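Local atomic coordinates of decapping and exoribonuclease protein 1 (Kluyveromyces lactis, PDB entry 4GPS), a protein that removes NAD and N7-methylguanosine caps from the 5' ends of RNAs and degrades RNA as a 5'-3' exoribonuclease, using a divalent metal cation. Residues K78-L83 and D348-I353; I135-T140 and E243-E248; S180-I185 and N319-S324; C191-E196 and P370-D375; F300-G303 and H307-K310. All coordinates share one frame; numbering follows the deposited sequence.

Contact 1. Residues K78-L83 and D348-I353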
# COMPACT_ATOMS: atom_id res chain seq x y z
N LYS A 78 4.38 12.74 16.24
CA LYS A 78 4.47 11.31 16.04
C LYS A 78 3.44 10.87 15.00
O LYS A 78 2.28 11.32 15.00
CB LYS A 78 4.23 10.55 17.36
CG LYS A 78 4.61 9.05 17.31
CD LYS A 78 4.48 8.36 18.67
CE LYS A 78 3.00 8.27 19.08
NZ LYS A 78 2.77 7.63 20.44
N THR A 79 3.86 9.99 14.10
CA THR A 79 2.97 9.49 13.08
C THR A 79 1.86 8.61 13.70
O THR A 79 2.11 7.86 14.63
CB THR A 79 3.77 8.66 12.05
OG1 THR A 79 2.87 8.09 11.09
CG2 THR A 79 4.55 7.54 12.76
N PRO A 80 0.61 8.75 13.22
CA PRO A 80 -0.46 7.93 13.77
C PRO A 80 -0.34 6.53 13.15
O PRO A 80 0.42 6.34 12.20
CB PRO A 80 -1.73 8.67 13.31
CG PRO A 80 -1.30 9.24 12.02
CD PRO A 80 0.06 9.80 12.36
N LYS A 81 -1.03 5.55 13.70
CA LYS A 81 -0.98 4.22 13.10
C LYS A 81 -2.35 3.97 12.45
O LYS A 81 -3.37 4.33 13.02
CB LYS A 81 -0.67 3.15 14.16
CG LYS A 81 0.83 2.88 14.33
CD LYS A 81 1.05 1.71 15.30
CE LYS A 81 2.49 1.68 15.89
NZ LYS A 81 3.54 1.30 14.88
N LEU A 82 -2.37 3.39 11.26
CA LEU A 82 -3.65 3.14 10.60
C LEU A 82 -4.32 1.93 11.22
O LEU A 82 -5.54 1.92 11.44
CB LEU A 82 -3.45 2.94 9.10
CG LEU A 82 -2.94 4.19 8.39
CD1 LEU A 82 -2.69 3.88 6.91
CD2 LEU A 82 -3.95 5.35 8.54
N LEU A 83 -3.52 0.92 11.55
CA LEU A 83 -4.04 -0.32 12.15
C LEU A 83 -3.42 -0.53 13.52
O LEU A 83 -2.33 -0.06 13.79
CB LEU A 83 -3.71 -1.51 11.24
CG LEU A 83 -4.41 -1.47 9.88
CD1 LEU A 83 -3.85 -2.55 8.96
CD2 LEU A 83 -5.95 -1.63 10.10
N ASP A 348 9.97 9.15 9.34
CA ASP A 348 10.64 10.05 8.40
C ASP A 348 9.70 10.45 7.25
O ASP A 348 9.57 11.66 6.96
CB ASP A 348 11.93 9.43 7.84
CG ASP A 348 12.93 9.04 8.94
OD1 ASP A 348 13.26 9.89 9.79
OD2 ASP A 348 13.40 7.88 8.95
N ILE A 349 9.05 9.49 6.59
CA ILE A 349 8.15 9.89 5.50
C ILE A 349 7.06 10.76 6.10
O ILE A 349 6.67 11.74 5.51
CB ILE A 349 7.41 8.73 4.81
CG1 ILE A 349 8.40 7.80 4.16
CG2 ILE A 349 6.53 9.29 3.69
CD1 ILE A 349 9.14 8.49 3.01
N TYR A 350 6.60 10.40 7.30
CA TYR A 350 5.56 11.16 7.99
C TYR A 350 5.93 12.63 8.21
O TYR A 350 5.17 13.54 7.89
CB TYR A 350 5.26 10.57 9.37
CG TYR A 350 4.20 11.34 10.08
CD1 TYR A 350 2.87 11.28 9.66
CD2 TYR A 350 4.52 12.22 11.12
CE1 TYR A 350 1.88 12.08 10.24
CE2 TYR A 350 3.53 13.03 11.72
CZ TYR A 350 2.20 12.94 11.27
OH TYR A 350 1.20 13.69 11.86
N HIS A 351 7.11 12.83 8.77
CA HIS A 351 7.60 14.17 9.06
C HIS A 351 7.74 14.97 7.76
O HIS A 351 7.41 16.14 7.75
CB HIS A 351 8.95 14.10 9.81
CG HIS A 351 9.61 15.43 10.00
ND1 HIS A 351 9.08 16.43 10.80
CD2 HIS A 351 10.71 15.97 9.41
CE1 HIS A 351 9.82 17.52 10.68
NE2 HIS A 351 10.81 17.27 9.84
N LYS A 352 8.20 14.35 6.68
CA LYS A 352 8.33 15.08 5.42
C LYS A 352 6.95 15.61 4.96
O LYS A 352 6.87 16.71 4.42
CB LYS A 352 8.97 14.16 4.34
CG LYS A 352 9.48 14.86 3.07
CD LYS A 352 10.38 13.91 2.27
CE LYS A 352 11.01 14.58 1.05
NZ LYS A 352 11.85 15.79 1.38
N ILE A 353 5.87 14.86 5.20
CA ILE A 353 4.54 15.32 4.77
C ILE A 353 3.67 15.99 5.83
O ILE A 353 2.58 16.46 5.51
CB ILE A 353 3.70 14.18 4.09
CG1 ILE A 353 3.40 13.06 5.08
CG2 ILE A 353 4.46 13.58 2.90
CD1 ILE A 353 2.61 11.94 4.45

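Contact 2. Residues I135-T140 and E243-E248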
# COMPACT_ATOMS: atom_id res chain seq x y z
N ILE A 135 25.73 4.24 -7.55
CA ILE A 135 25.63 5.65 -7.90
C ILE A 135 26.27 5.96 -9.27
O ILE A 135 27.47 5.78 -9.48
CB ILE A 135 26.28 6.50 -6.79
CG1 ILE A 135 25.60 6.22 -5.44
CG2 ILE A 135 26.19 7.98 -7.15
CD1 ILE A 135 24.10 6.59 -5.42
N GLY A 136 25.45 6.43 -10.20
CA GLY A 136 25.96 6.77 -11.52
C GLY A 136 25.45 5.84 -12.61
O GLY A 136 25.60 6.10 -13.80
N ILE A 137 24.82 4.76 -12.18
CA ILE A 137 24.28 3.78 -13.09
C ILE A 137 23.00 4.28 -13.73
O ILE A 137 22.12 4.82 -13.07
CB ILE A 137 24.07 2.48 -12.32
CG1 ILE A 137 25.45 1.87 -12.08
CG2 ILE A 137 23.13 1.53 -13.06
CD1 ILE A 137 25.43 0.55 -11.37
N ASP A 138 22.93 4.11 -15.04
CA ASP A 138 21.78 4.54 -15.80
C ASP A 138 20.66 3.54 -15.60
O ASP A 138 20.75 2.42 -16.09
CB ASP A 138 22.15 4.62 -17.30
CG ASP A 138 21.05 5.26 -18.15
OD1 ASP A 138 20.77 6.45 -17.94
OD2 ASP A 138 20.47 4.58 -19.02
N LEU A 139 19.61 3.94 -14.87
CA LEU A 139 18.47 3.07 -14.60
C LEU A 139 17.62 2.89 -15.85
O LEU A 139 16.55 2.29 -15.81
CB LEU A 139 17.58 3.66 -13.51
CG LEU A 139 18.16 3.83 -12.12
CD1 LEU A 139 17.18 4.58 -11.24
CD2 LEU A 139 18.49 2.48 -11.54
N THR A 140 18.10 3.41 -16.96
CA THR A 140 17.35 3.34 -18.20
C THR A 140 18.02 2.42 -19.21
O THR A 140 17.47 2.12 -20.26
CB THR A 140 17.15 4.79 -18.73
OG1 THR A 140 15.76 5.15 -18.59
CG2 THR A 140 17.63 4.96 -20.18
N GLU A 243 15.02 -1.73 -8.51
CA GLU A 243 14.85 -2.91 -7.65
C GLU A 243 15.89 -3.97 -8.04
O GLU A 243 16.57 -4.56 -7.19
CB GLU A 243 13.42 -3.47 -7.81
CG GLU A 243 12.37 -2.53 -7.18
CD GLU A 243 10.94 -2.79 -7.62
OE1 GLU A 243 10.05 -1.98 -7.22
OE2 GLU A 243 10.70 -3.78 -8.35
N ASP A 244 16.03 -4.17 -9.35
CA ASP A 244 16.98 -5.14 -9.88
C ASP A 244 18.40 -4.90 -9.36
O ASP A 244 19.07 -5.82 -8.89
CB ASP A 244 16.98 -5.07 -11.41
CG ASP A 244 17.23 -6.41 -12.05
OD1 ASP A 244 18.25 -7.06 -11.72
OD2 ASP A 244 16.39 -6.82 -12.90
N LEU A 245 18.84 -3.65 -9.46
CA LEU A 245 20.16 -3.22 -8.99
C LEU A 245 20.40 -3.34 -7.45
O LEU A 245 21.50 -3.65 -7.02
CB LEU A 245 20.38 -1.76 -9.46
CG LEU A 245 21.64 -1.00 -9.04
CD1 LEU A 245 22.87 -1.61 -9.77
CD2 LEU A 245 21.47 0.49 -9.37
N LEU A 246 19.36 -3.12 -6.63
CA LEU A 246 19.52 -3.16 -5.16
C LEU A 246 19.30 -4.53 -4.50
O LEU A 246 19.75 -4.78 -3.39
CB LEU A 246 18.59 -2.11 -4.50
CG LEU A 246 18.79 -0.66 -5.01
CD1 LEU A 246 17.71 0.21 -4.52
CD2 LEU A 246 20.13 -0.11 -4.60
N ILE A 247 18.62 -5.42 -5.21
CA ILE A 247 18.28 -6.74 -4.67
C ILE A 247 19.13 -7.91 -5.21
O ILE A 247 19.33 -8.03 -6.42
CB ILE A 247 16.76 -7.03 -4.96
CG1 ILE A 247 15.90 -5.88 -4.41
CG2 ILE A 247 16.33 -8.30 -4.31
CD1 ILE A 247 14.46 -5.85 -4.98
N GLU A 248 19.63 -8.75 -4.31
CA GLU A 248 20.39 -9.94 -4.72
C GLU A 248 19.46 -10.90 -5.44
O GLU A 248 19.65 -11.18 -6.63
CB GLU A 248 20.99 -10.64 -3.51
CG GLU A 248 22.50 -10.44 -3.36
CD GLU A 248 23.09 -11.10 -2.12
OE1 GLU A 248 24.32 -10.95 -1.91
OE2 GLU A 248 22.33 -11.77 -1.36

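Contact 3. Residues S180-I185 and N319-S324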
# COMPACT_ATOMS: atom_id res chain seq x y z
N SER A 180 -8.08 -8.29 1.50
CA SER A 180 -7.74 -7.60 0.27
C SER A 180 -6.24 -7.46 -0.04
O SER A 180 -5.41 -7.61 0.85
CB SER A 180 -8.38 -6.20 0.36
OG SER A 180 -7.98 -5.34 -0.68
N LEU A 181 -5.90 -7.19 -1.31
CA LEU A 181 -4.51 -6.91 -1.64
C LEU A 181 -4.31 -5.48 -1.10
O LEU A 181 -5.25 -4.68 -1.08
CB LEU A 181 -4.29 -6.91 -3.13
CG LEU A 181 -4.66 -8.24 -3.77
CD1 LEU A 181 -4.73 -8.07 -5.30
CD2 LEU A 181 -3.66 -9.31 -3.31
N ARG A 182 -3.10 -5.16 -0.64
CA ARG A 182 -2.82 -3.84 -0.10
C ARG A 182 -3.17 -2.69 -1.06
O ARG A 182 -3.68 -1.65 -0.64
CB ARG A 182 -1.35 -3.73 0.28
CG ARG A 182 -1.02 -2.40 0.91
CD ARG A 182 0.38 -2.39 1.47
NE ARG A 182 1.30 -2.66 0.40
CZ ARG A 182 2.61 -2.61 0.54
NH1 ARG A 182 3.13 -2.28 1.72
NH2 ARG A 182 3.39 -2.90 -0.48
N HIS A 183 -2.91 -2.87 -2.35
CA HIS A 183 -3.19 -1.87 -3.37
C HIS A 183 -4.61 -1.29 -3.25
O HIS A 183 -4.79 -0.08 -3.38
CB HIS A 183 -3.01 -2.48 -4.77
CG HIS A 183 -2.80 -1.47 -5.84
ND1 HIS A 183 -1.56 -0.94 -6.13
CD2 HIS A 183 -3.68 -0.81 -6.64
CE1 HIS A 183 -1.68 0.01 -7.05
NE2 HIS A 183 -2.96 0.11 -7.38
N HIS A 184 -5.61 -2.12 -3.01
CA HIS A 184 -6.98 -1.61 -2.92
C HIS A 184 -7.28 -0.89 -1.64
O HIS A 184 -8.16 -0.03 -1.62
CB HIS A 184 -8.01 -2.71 -3.13
CG HIS A 184 -7.85 -3.44 -4.41
ND1 HIS A 184 -7.61 -2.79 -5.61
CD2 HIS A 184 -7.82 -4.77 -4.69
CE1 HIS A 184 -7.43 -3.69 -6.56
NE2 HIS A 184 -7.55 -4.89 -6.03
N ILE A 185 -6.58 -1.23 -0.55
CA ILE A 185 -6.82 -0.53 0.69
C ILE A 185 -6.20 0.85 0.45
O ILE A 185 -6.81 1.88 0.72
CB ILE A 185 -6.19 -1.26 1.92
CG1 ILE A 185 -6.77 -2.68 2.08
CG2 ILE A 185 -6.53 -0.48 3.16
CD1 ILE A 185 -8.29 -2.69 2.14
N ASN A 319 2.80 2.38 6.31
CA ASN A 319 2.09 2.45 7.57
C ASN A 319 1.09 1.31 7.77
O ASN A 319 0.73 1.02 8.90
CB ASN A 319 1.37 3.78 7.73
CG ASN A 319 1.02 4.05 9.16
OD1 ASN A 319 -0.11 3.96 9.56
ND2 ASN A 319 2.03 4.36 9.96
N LEU A 320 0.62 0.69 6.69
CA LEU A 320 -0.32 -0.44 6.82
C LEU A 320 0.39 -1.75 7.25
O LEU A 320 -0.26 -2.77 7.49
CB LEU A 320 -1.05 -0.68 5.49
CG LEU A 320 -2.18 0.28 5.12
CD1 LEU A 320 -2.37 0.13 3.67
CD2 LEU A 320 -3.48 -0.00 5.90
N LEU A 321 1.71 -1.73 7.33
CA LEU A 321 2.46 -2.92 7.73
C LEU A 321 2.98 -2.81 9.15
O LEU A 321 3.07 -1.71 9.72
CB LEU A 321 3.66 -3.15 6.81
CG LEU A 321 3.33 -3.17 5.32
CD1 LEU A 321 4.62 -3.22 4.53
CD2 LEU A 321 2.46 -4.38 5.03
N PRO A 322 3.31 -3.94 9.76
CA PRO A 322 3.84 -4.00 11.12
C PRO A 322 5.23 -3.31 11.21
O PRO A 322 5.43 -2.40 12.02
CB PRO A 322 3.96 -5.50 11.37
CG PRO A 322 2.90 -6.08 10.50
CD PRO A 322 2.93 -5.28 9.27
N LYS A 323 6.17 -3.74 10.37
CA LYS A 323 7.54 -3.21 10.38
C LYS A 323 7.92 -3.04 8.92
O LYS A 323 7.73 -3.95 8.13
CB LYS A 323 8.53 -4.24 10.99
CG LYS A 323 8.82 -5.47 10.00
CD LYS A 323 9.67 -6.67 10.53
CE LYS A 323 9.75 -7.81 9.46
NZ LYS A 323 10.65 -8.98 9.80
N SER A 324 8.49 -1.91 8.54
CA SER A 324 8.85 -1.75 7.13
C SER A 324 9.53 -0.43 6.90
O SER A 324 9.08 0.60 7.37
CB SER A 324 7.60 -1.82 6.26
OG SER A 324 7.89 -1.48 4.94

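Contact 4. Residues C191-E196 and P370-D375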
# COMPACT_ATOMS: atom_id res chain seq x y z
N CYS A 191 -8.91 8.16 -1.89
CA CYS A 191 -10.02 8.88 -2.55
C CYS A 191 -10.04 10.39 -2.35
O CYS A 191 -10.06 11.14 -3.32
CB CYS A 191 -11.38 8.28 -2.15
SG CYS A 191 -11.62 6.64 -2.87
N PRO A 192 -9.98 10.87 -1.11
CA PRO A 192 -10.01 12.34 -0.97
C PRO A 192 -8.79 13.09 -1.44
O PRO A 192 -8.78 14.33 -1.46
CB PRO A 192 -10.29 12.56 0.52
CG PRO A 192 -9.88 11.31 1.17
CD PRO A 192 -10.15 10.20 0.19
N PHE A 193 -7.76 12.37 -1.85
CA PHE A 193 -6.58 13.08 -2.28
C PHE A 193 -6.36 12.98 -3.79
O PHE A 193 -5.36 13.48 -4.30
CB PHE A 193 -5.36 12.58 -1.48
CG PHE A 193 -5.62 12.49 -0.01
CD1 PHE A 193 -6.10 11.30 0.56
CD2 PHE A 193 -5.48 13.59 0.80
CE1 PHE A 193 -6.44 11.22 1.91
CE2 PHE A 193 -5.82 13.53 2.16
CZ PHE A 193 -6.30 12.34 2.71
N LEU A 194 -7.32 12.38 -4.50
CA LEU A 194 -7.23 12.21 -5.95
C LEU A 194 -8.30 12.95 -6.77
O LEU A 194 -9.36 13.31 -6.26
CB LEU A 194 -7.31 10.73 -6.32
CG LEU A 194 -6.22 9.82 -5.77
CD1 LEU A 194 -6.60 8.37 -6.07
CD2 LEU A 194 -4.87 10.20 -6.37
N ASP A 195 -8.01 13.12 -8.05
CA ASP A 195 -8.89 13.77 -8.99
C ASP A 195 -9.56 12.75 -9.90
O ASP A 195 -10.17 13.12 -10.90
CB ASP A 195 -8.07 14.74 -9.83
CG ASP A 195 -8.85 15.97 -10.20
OD1 ASP A 195 -8.42 16.69 -11.14
OD2 ASP A 195 -9.89 16.21 -9.53
N GLU A 196 -9.41 11.47 -9.59
CA GLU A 196 -10.02 10.39 -10.37
C GLU A 196 -10.90 9.63 -9.38
O GLU A 196 -10.67 9.68 -8.17
CB GLU A 196 -8.99 9.40 -10.93
CG GLU A 196 -7.70 9.98 -11.51
CD GLU A 196 -7.86 10.62 -12.88
OE1 GLU A 196 -6.81 10.88 -13.51
OE2 GLU A 196 -9.01 10.87 -13.33
N PRO A 370 -1.74 13.30 6.27
CA PRO A 370 -1.86 11.89 6.66
C PRO A 370 -2.91 11.70 7.77
O PRO A 370 -3.48 10.61 7.90
CB PRO A 370 -0.48 11.52 7.16
CG PRO A 370 0.41 12.61 6.68
CD PRO A 370 -0.41 13.83 6.62
N ASN A 371 -3.15 12.73 8.57
CA ASN A 371 -4.12 12.61 9.66
C ASN A 371 -5.54 12.61 9.14
O ASN A 371 -6.40 11.89 9.65
CB ASN A 371 -3.90 13.69 10.70
CG ASN A 371 -2.57 13.55 11.39
OD1 ASN A 371 -1.62 14.31 11.12
ND2 ASN A 371 -2.47 12.56 12.28
N VAL A 372 -5.78 13.41 8.11
CA VAL A 372 -7.10 13.43 7.50
C VAL A 372 -7.27 12.08 6.76
O VAL A 372 -8.34 11.49 6.81
CB VAL A 372 -7.21 14.62 6.53
CG1 VAL A 372 -8.48 14.53 5.70
CG2 VAL A 372 -7.18 15.91 7.35
N ALA A 373 -6.22 11.58 6.10
CA ALA A 373 -6.33 10.27 5.42
C ALA A 373 -6.75 9.22 6.48
O ALA A 373 -7.63 8.39 6.24
CB ALA A 373 -4.99 9.88 4.77
N ASN A 374 -6.12 9.28 7.65
CA ASN A 374 -6.45 8.38 8.74
C ASN A 374 -7.93 8.53 9.15
O ASN A 374 -8.62 7.55 9.36
CB ASN A 374 -5.53 8.65 9.92
CG ASN A 374 -5.74 7.69 11.03
OD1 ASN A 374 -5.86 6.50 10.81
ND2 ASN A 374 -5.81 8.19 12.25
N ASP A 375 -8.44 9.76 9.25
CA ASP A 375 -9.84 9.96 9.63
C ASP A 375 -10.77 9.39 8.56
O ASP A 375 -11.76 8.71 8.88
CB ASP A 375 -10.18 11.44 9.83
CG ASP A 375 -9.50 12.04 11.07
OD1 ASP A 375 -9.23 11.32 12.06
OD2 ASP A 375 -9.26 13.27 11.03

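Contact 5. Residues F300-G303 and H307-K310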
# COMPACT_ATOMS: atom_id res chain seq x y z
N PHE A 300 12.16 15.33 -4.88
CA PHE A 300 10.83 15.82 -4.52
C PHE A 300 10.60 17.30 -4.56
O PHE A 300 11.43 18.08 -4.10
CB PHE A 300 10.45 15.33 -3.12
CG PHE A 300 10.22 13.86 -3.05
CD1 PHE A 300 10.94 13.07 -2.14
CD2 PHE A 300 9.31 13.25 -3.91
CE1 PHE A 300 10.75 11.68 -2.10
CE2 PHE A 300 9.12 11.86 -3.87
CZ PHE A 300 9.85 11.08 -2.97
N LYS A 301 9.45 17.68 -5.11
CA LYS A 301 9.05 19.08 -5.17
C LYS A 301 7.78 19.17 -4.32
O LYS A 301 6.68 18.93 -4.83
CB LYS A 301 8.78 19.50 -6.63
CG LYS A 301 10.07 19.69 -7.45
CD LYS A 301 9.94 19.35 -8.93
CE LYS A 301 9.55 20.54 -9.78
NZ LYS A 301 9.22 20.08 -11.16
N LEU A 302 7.91 19.46 -3.02
CA LEU A 302 6.70 19.56 -2.21
C LEU A 302 6.02 20.72 -2.95
O LEU A 302 6.69 21.49 -3.65
CB LEU A 302 7.04 19.90 -0.77
CG LEU A 302 7.96 18.88 -0.07
CD1 LEU A 302 8.39 19.44 1.27
CD2 LEU A 302 7.24 17.55 0.11
N GLY A 303 4.72 20.88 -2.85
CA GLY A 303 4.19 21.96 -3.67
C GLY A 303 3.66 21.35 -4.96
O GLY A 303 2.61 21.76 -5.44
N HIS A 307 3.78 14.83 -6.53
CA HIS A 307 4.73 14.34 -5.56
C HIS A 307 4.12 14.22 -4.16
O HIS A 307 4.44 13.30 -3.41
CB HIS A 307 5.96 15.24 -5.56
CG HIS A 307 6.99 14.85 -6.56
ND1 HIS A 307 8.07 15.64 -6.88
CD2 HIS A 307 7.14 13.71 -7.28
CE1 HIS A 307 8.85 15.00 -7.73
NE2 HIS A 307 8.31 13.82 -7.99
N ARG A 308 3.21 15.13 -3.82
CA ARG A 308 2.57 15.08 -2.52
C ARG A 308 1.71 13.83 -2.46
O ARG A 308 1.64 13.17 -1.43
CB ARG A 308 1.74 16.34 -2.27
CG ARG A 308 2.60 17.62 -2.19
CD ARG A 308 3.44 17.72 -0.92
NE ARG A 308 2.59 17.78 0.28
CZ ARG A 308 1.87 18.84 0.66
NH1 ARG A 308 1.86 19.96 -0.05
NH2 ARG A 308 1.11 18.75 1.74
N ARG A 309 1.06 13.50 -3.58
CA ARG A 309 0.23 12.30 -3.68
C ARG A 309 1.10 11.06 -3.50
O ARG A 309 0.72 10.12 -2.79
CB ARG A 309 -0.43 12.20 -5.04
CG ARG A 309 -1.87 12.57 -5.08
CD ARG A 309 -2.26 12.96 -6.47
NE ARG A 309 -3.42 13.82 -6.41
CZ ARG A 309 -3.78 14.68 -7.35
NH1 ARG A 309 -3.06 14.81 -8.47
NH2 ARG A 309 -4.87 15.40 -7.17
N LYS A 310 2.25 11.05 -4.16
CA LYS A 310 3.16 9.92 -4.08
C LYS A 310 3.69 9.73 -2.65
O LYS A 310 3.71 8.61 -2.13
CB LYS A 310 4.31 10.09 -5.09
CG LYS A 310 5.37 9.03 -4.96
CD LYS A 310 6.55 9.27 -5.89
CE LYS A 310 6.21 9.02 -7.35
NZ LYS A 310 7.43 9.25 -8.18

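Contact 1. Residues K78-L83 and D348-I353
The hydroxyl OG1 of Thr79, whose backbone lies over the ring of Tyr350, is held twice: Thr79 OG1 donates to Pro80 O at 3.2 Å, in the carbonyl plane and on a lone pair (131° at the oxygen), and it is also bonded to Trp315 NE1. With OG1 opposite the backbone nitrogen (chi1 176°), the hydroxyl lies off the rim of the ring on the same side, Thr79 OG1 to Tyr350 CD1 being 3.5 Å. The main evidence for a CH-pi contact is the position of Thr79 CA, 3.6 Å from the Tyr350 ring centroid and nearly on its normal. Thr79 CB follows the same face and comes within 3.4 Å of Tyr350 CG. Farther out, Pro80 CD meets Tyr350 CE1 obliquely at 3.6 Å. Beyond the ring, Tyr350 OH bonds to Val76 O, so ring and phenol end engage successive parts of one loop. A leucine at Tyr350 would probably lose the flat surface under Thr79 and leave Val76 O without its phenol partner. The arrangement is a CH-pi contact of a backbone CA over a tyrosine face, joining helix 346-353 to the loop between strands 60-63 and 86-95.

Contact 2. Residues I135-T140 and E243-E248
Leu245 supplies the whole helical side of this contact, meeting Ile137 and Leu139 through its two methyl branches. Leu245 CD1 faces Ile137 CD1 tip to tip at 3.7 Å, the closest approach between the segments. The other branch, Leu245 CD2, is shared: Ile137 CG2 and Leu139 CD2 each lie 4.2 Å from it, and the side chain of Leu139 crosses that of Leu245 at about a right angle. Leu245 can reach both partners because its CG stands opposite the backbone nitrogen (chi1 175°), which sends the branches out toward the loop. The evidence is thus of a small apolar cluster of methyl groups, with 125 Å² buried in all.

The next shell fixes the loop. Backbone hydrogen bonds tie Gly136 and Ile137 to Leu338 and Leu139 to Asn336, while a weak bond of 3.4 Å runs from Thr140 N to Asp138 OD2 within the loop. On the helical side, Ile247 N bonds to Glu243 O at 3.0 Å, closing the last turn; Glu243 itself is a ligand of the divalent metal cation.

Around this cluster, Leu139 also packs on Leu242 and Thr238, about one and two turns before Leu245 in helix 233-246, Leu245 touches Phe134, and the next residue, Leu246, packs on Ile294 of strand 290-297 and Val116 of helix 114-122.

Contact 3. Residues S180-I185 and N319-S324
Arg182 and Leu321 form the tight part of this buried contact: Arg182 NH1 lies 3.3 Å from Leu321 CD1 and 3.7 Å from Leu321 CG, the two side chains crossing at about a right angle. The approach to the guanidinium is oblique, and it brings apolar carbon against a nitrogen whose main partner is Glu293, with which Arg182 NH1 makes a salt bridge. Arg182 leaves its backbone with CG opposite the nitrogen (chi1 -177°) and bends at chi3 (60°), so the aliphatic stem passes Leu320 before the head turns to the carboxylate.

Glu293 is a ligand of the divalent metal cation, so Arg182 belongs to the second shell of the metal site in this RAI1-like PD-(D/E)XK nuclease fold. A bound citrate, probably from the crystallisation liquor, accepts a hydrogen bond from Arg182 NE, which is consistent with this end facing a pocket that can take an anion.

Around Leu320 the fit is looser. Arg182 CG stands 4.0 Å from Leu320 CD1, and the other branch, Leu320 CD2, is 4.1 Å from Ile185 CG2. Leu320 is backed by Leu82 and Leu83, Ile185 by Ile212. At the junction of strand 176-181 and helix 182-190, Leu181 O receives Ser180 OG at 2.8 Å and His184 N at 3.2 Å from opposite faces of its plane.

Contact 4. Residues C191-E196 and P370-D375
Phe193 reaches the helix with the far edge of its ring, and the contact can be followed along the side chain to Ala373 and Val372. CB and CG form the stem; CG lies opposite the carbonyl carbon (chi1 -46°), and chi2 of 91° sets the ring crosswise to the stem. At the next position Phe193 CD1 runs beside the preceding proline, with Pro192 CG 3.8 Å away, and Pro192 CB lies over one ring face, offset toward the rim. Further out, Phe193 CE1 comes to 3.5 Å from Ala373 CB. The tip, Phe193 CZ, makes the closest approach, 3.4 Å to Ala373 CA, and lies 4.3 Å from Val372 CG1. Ala373 CA and Val372 C both sit near the ring plane, so the helix is met edge-on. All three residues that touch, Phe193, Val372 and Ala373, are buried.

The contact joins the 3-10 turn 191-193, closed by Leu194 N to Cys191 O at 3.2 Å, to the first turns of helix 370-393, where Asn374 N bonds to Pro370 O at 3.0 Å. Within the RAI1-like PD-(D/E)XK nuclease, it brings together the loop before strand 198-204 and helices 370-393 and 305-319: Phe193 also packs on Leu312, and its backbone O accepts from Arg309 NE. An alanine at Phe193 would remove the whole ring and is likely to open a gap between the turn and Ala373.

Contact 5. Residues F300-G303 and H307-K310
His307 has the most surface covered here, 90 Å², and meets Phe300 and Lys301 in different ways. Lys301 N donates to His307 ND1 at 3.0 Å with an N-H...N angle of 159°; the donor is tilted somewhat out of the imidazole plane. Over one face of the same ring stands the edge of Phe300, with Phe300 CD2 3.8 Å above the plane near its centre. Centroids 5.2 Å apart and planes at 84° make this an edge-to-face (T-shaped) pair, Phe300 presenting the edge. The bond and the ring pair together fix the turn of the imidazole. Farther round its rim, Phe300 CE2 approaches the aliphatic Lys310 CD at 4.2 Å, one helical turn on from His307.

Arg308, with 60 Å² covered, works through its stem. Bent at chi2 (-72°) and again at chi3, it folds back so that Arg308 CD lies 3.9 Å from both Leu302 CD2 and Gly303 N, while Gly303 N sits near the guanidinium plane at its edge. The layout is that of a loop folded back on the first turns of the helix it enters: the segment after strand 290-297 rests on the start of helix 305-319, where Asn304 OD1 takes a hydrogen bond from His307 N.

In the fold
Contact 3 lies nearest the chain centre, about 5 Å from it, and Arg182 there is about 3 Å, side chain to side chain, from both the metal ligand Glu293 and the probable substrate residue Gln317. Contact 1 abuts it directly, with Leu82 N 2.9 Å from Asn319 OD1. Contact 1 also touches contact 4, where Ile353 CD1 meets Pro370 CG, and contact 5, through Lys352 CE and Phe300 CD1. Contacts 4 and 5 are joined by Phe193 O and Arg309 NE, 2.9 Å apart. Contact 2 stands apart, its nearest atoms about 10 Å from contact 3, yet it carries Glu243 of the metal site.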